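Local atomic coordinates of succinyl-CoA ligase (ADP-forming) subunit alpha (Methanosaeta concilii, PDB entry 6HXI), a protein that belongs to the succinyl-CoA synthetase family, pairs a CoA-ligase region with a partial citrate synthase C-terminal region, and holds coenzyme A. Residues D214-Y219 and I228-E233. Sequence-based numbering, arbitrary orientation.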
ATOM      1  N   ASP B 214      59.892 -28.410  -1.143  1.00 53.02           N
ATOM      2  CA  ASP B 214      58.774 -29.235  -0.660  1.00 51.87           C
ATOM      3  C   ASP B 214      58.031 -29.833  -1.861  1.00 55.08           C
ATOM      4  O   ASP B 214      57.889 -31.065  -1.948  1.00 55.25           O
ATOM      5  CB  ASP B 214      57.809 -28.402   0.217  1.00 52.30           C
ATOM      6  CG  ASP B 214      58.437 -27.678   1.401  1.00 67.23           C
ATOM      7  OD1 ASP B 214      59.681 -27.745   1.553  1.00 68.90           O
ATOM      8  OD2 ASP B 214      57.684 -27.034   2.172  1.00 72.92           O
ATOM      9  N   HIS B 215      57.643 -28.945  -2.826  1.00 49.62           N
ATOM     10  CA  HIS B 215      56.950 -29.295  -4.058  1.00 48.65           C
ATOM     11  C   HIS B 215      57.840 -30.063  -5.006  1.00 54.28           C
ATOM     12  O   HIS B 215      57.359 -31.045  -5.552  1.00 54.46           O
ATOM     13  CB  HIS B 215      56.305 -28.071  -4.714  1.00 47.46           C
ATOM     14  CG  HIS B 215      55.454 -27.294  -3.746  1.00 49.34           C
ATOM     15  ND1 HIS B 215      54.207 -27.749  -3.355  1.00 50.45           N
ATOM     16  CD2 HIS B 215      55.736 -26.166  -3.060  1.00 50.17           C
ATOM     17  CE1 HIS B 215      53.760 -26.879  -2.465  1.00 48.70           C
ATOM     18  NE2 HIS B 215      54.638 -25.902  -2.259  1.00 49.28           N
ATOM     19  N   ILE B 216      59.145 -29.687  -5.150  1.00 51.79           N
ATOM     20  CA  ILE B 216      60.094 -30.396  -6.024  1.00 52.93           C
ATOM     21  C   ILE B 216      60.254 -31.861  -5.580  1.00 59.28           C
ATOM     22  O   ILE B 216      60.305 -32.763  -6.434  1.00 59.11           O
ATOM     23  CB  ILE B 216      61.458 -29.653  -6.198  1.00 56.37           C
ATOM     24  CG1 ILE B 216      61.262 -28.355  -7.009  1.00 55.17           C
ATOM     25  CG2 ILE B 216      62.511 -30.560  -6.880  1.00 57.89           C
ATOM     26  CD1 ILE B 216      62.472 -27.413  -7.121  1.00 56.99           C
ATOM     27  N   LEU B 217      60.281 -32.092  -4.246  1.00 57.02           N
ATOM     28  CA  LEU B 217      60.397 -33.435  -3.661  1.00 58.70           C
ATOM     29  C   LEU B 217      59.170 -34.284  -3.932  1.00 62.15           C
ATOM     30  O   LEU B 217      59.314 -35.485  -4.114  1.00 64.44           O
ATOM     31  CB  LEU B 217      60.730 -33.406  -2.159  1.00 58.72           C
ATOM     32  CG  LEU B 217      62.127 -32.939  -1.782  1.00 63.63           C
ATOM     33  CD1 LEU B 217      62.302 -32.942  -0.277  1.00 64.61           C
ATOM     34  CD2 LEU B 217      63.200 -33.788  -2.443  1.00 66.06           C
ATOM     35  N   ARG B 218      57.977 -33.665  -3.992  1.00 56.63           N
ATOM     36  CA  ARG B 218      56.742 -34.362  -4.339  1.00 56.21           C
ATOM     37  C   ARG B 218      56.790 -34.781  -5.817  1.00 61.96           C
ATOM     38  O   ARG B 218      56.337 -35.874  -6.143  1.00 65.21           O
ATOM     39  CB  ARG B 218      55.515 -33.478  -4.128  1.00 51.06           C
ATOM     40  CG  ARG B 218      55.078 -33.261  -2.691  1.00 57.05           C
ATOM     41  CD  ARG B 218      53.707 -32.601  -2.619  1.00 57.07           C
ATOM     42  NE  ARG B 218      53.624 -31.347  -3.378  1.00 55.72           N
ATOM     43  CZ  ARG B 218      53.092 -31.228  -4.590  1.00 60.30           C
ATOM     44  NH1 ARG B 218      52.611 -32.293  -5.218  1.00 48.47           N
ATOM     45  NH2 ARG B 218      53.069 -30.054  -5.200  1.00 50.78           N
ATOM     46  N   TYR B 219      57.306 -33.910  -6.712  1.00 54.91           N
ATOM     47  CA  TYR B 219      57.414 -34.212  -8.138  1.00 54.18           C
ATOM     48  C   TYR B 219      58.373 -35.372  -8.375  1.00 61.74           C
ATOM     49  O   TYR B 219      58.159 -36.148  -9.308  1.00 62.31           O
ATOM     50  CB  TYR B 219      57.884 -32.985  -8.937  1.00 53.07           C
ATOM     51  CG  TYR B 219      57.050 -31.731  -8.784  1.00 50.14           C
ATOM     52  CD1 TYR B 219      55.700 -31.801  -8.438  1.00 50.14           C
ATOM     53  CD2 TYR B 219      57.589 -30.476  -9.050  1.00 49.50           C
ATOM     54  CE1 TYR B 219      54.927 -30.650  -8.309  1.00 49.23           C
ATOM     55  CE2 TYR B 219      56.819 -29.317  -8.933  1.00 48.45           C
ATOM     56  CZ  TYR B 219      55.486 -29.410  -8.577  1.00 53.54           C
ATOM     57  OH  TYR B 219      54.731 -28.269  -8.467  1.00 51.63           O
ATOM     58  N   ILE B 228      61.296 -31.825 -14.186  1.00 58.40           N
ATOM     59  CA  ILE B 228      61.059 -30.765 -13.187  1.00 56.03           C
ATOM     60  C   ILE B 228      61.552 -29.413 -13.739  1.00 58.15           C
ATOM     61  O   ILE B 228      62.571 -29.353 -14.414  1.00 58.81           O
ATOM     62  CB  ILE B 228      61.584 -31.082 -11.749  1.00 59.51           C
ATOM     63  CG1 ILE B 228      61.225 -32.537 -11.311  1.00 60.61           C
ATOM     64  CG2 ILE B 228      61.048 -30.051 -10.724  1.00 58.55           C
ATOM     65  CD1 ILE B 228      61.984 -33.092 -10.079  1.00 59.04           C
ATOM     66  N   ALA B 229      60.780 -28.353 -13.539  1.00 52.76           N
ATOM     67  CA  ALA B 229      61.146 -27.021 -14.018  1.00 51.58           C
ATOM     68  C   ALA B 229      60.878 -26.012 -12.923  1.00 56.05           C
ATOM     69  O   ALA B 229      59.816 -26.062 -12.308  1.00 54.09           O
ATOM     70  CB  ALA B 229      60.340 -26.673 -15.262  1.00 51.12           C
ATOM     71  N   CYS B 230      61.832 -25.110 -12.645  1.00 55.15           N
ATOM     72  CA  CYS B 230      61.551 -24.081 -11.647  1.00 54.94           C
ATOM     73  C   CYS B 230      62.092 -22.716 -12.018  1.00 55.70           C
ATOM     74  O   CYS B 230      63.020 -22.590 -12.803  1.00 55.45           O
ATOM     75  CB  CYS B 230      61.964 -24.490 -10.241  1.00 56.49           C
ATOM     76  SG  CYS B 230      63.734 -24.570  -9.985  1.00 62.98           S
ATOM     77  N   LEU B 231      61.441 -21.696 -11.493  1.00 51.00           N
ATOM     78  CA  LEU B 231      61.772 -20.303 -11.730  1.00 50.91           C
ATOM     79  C   LEU B 231      61.816 -19.591 -10.382  1.00 51.40           C
ATOM     80  O   LEU B 231      60.789 -19.438  -9.739  1.00 48.41           O
ATOM     81  CB  LEU B 231      60.701 -19.688 -12.649  1.00 50.01           C
ATOM     82  CG  LEU B 231      60.949 -18.293 -13.212  1.00 55.55           C
ATOM     83  CD1 LEU B 231      62.095 -18.289 -14.210  1.00 57.54           C
ATOM     84  CD2 LEU B 231      59.663 -17.738 -13.857  1.00 57.69           C
ATOM     85  N   GLY B 232      63.012 -19.233  -9.948  1.00 47.68           N
ATOM     86  CA  GLY B 232      63.229 -18.524  -8.697  1.00 47.22           C
ATOM     87  C   GLY B 232      63.543 -17.062  -8.926  1.00 51.90           C
ATOM     88  O   GLY B 232      63.376 -16.557 -10.042  1.00 50.98           O
ATOM     89  N   GLU B 233      63.972 -16.366  -7.858  1.00 49.54           N
ATOM     90  CA  GLU B 233      64.364 -14.947  -7.902  1.00 50.02           C
ATOM     91  C   GLU B 233      65.370 -14.623  -6.797  1.00 53.73           C
ATOM     92  O   GLU B 233      65.503 -15.383  -5.833  1.00 53.68           O
ATOM     93  CB  GLU B 233      63.141 -13.983  -7.877  1.00 50.19           C
ATOM     94  CG  GLU B 233      62.389 -13.955  -6.566  1.00 61.74           C
ATOM     95  CD  GLU B 233      61.242 -12.972  -6.417  1.00 89.41           C
ATOM     96  OE1 GLU B 233      60.928 -12.234  -7.385  1.00 72.33           O
ATOM     97  OE2 GLU B 233      60.670 -12.931  -5.300  1.00 86.28           O
TER
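Ile-228 fills the angle between Ile-216 and Tyr-219, two side chains about one helical turn apart. Its CG2 methyl meets the edge of the tyrosine ring, close to the ring plane, 3.9 Å from Tyr-219 CD2, and lies 4.1 Å from Ile-216 CG1. The other branch of Ile-228, with CG1 anti to the carbonyl carbon (chi1 -45°), passes Tyr-219 CB and brings CD1 to 4.0 Å from the backbone O of Ile-216. Ile-216, extended along its CG1 branch (chi2 173°), ends with CD1 4.2 Å from Cys-230 SG, two residues farther along the strand. The interface is small, about 200 Å² summed over both sides, and its side-chain contacts are apolar.

Behind this layer, His-215 O sits 3.3 Å above the plane of the Tyr-219 ring, over its centre, and the hydroxyl of Tyr-219 is hydrogen-bonded to Phe-174 O, so the ring is held at its far end too. Arg-218 NH2 donates a nearly straight bond (167°) to His-215 ND1, lying close to both the imidazole and guanidinium planes; Arg-218 NH1 also forms a salt bridge with Glu-198.

Segment 214-219 of helix 212-221 runs nearly antiparallel to segment 228-233, as in a beta-alpha-beta crossover: strand 196-201 leads through the helix to strand 227-233, parallel to it in the same sheet. Strand 172-176 lies between the two, while strand 255-260 flanks 227-233 on its other side, where Leu-255 touches both isoleucines.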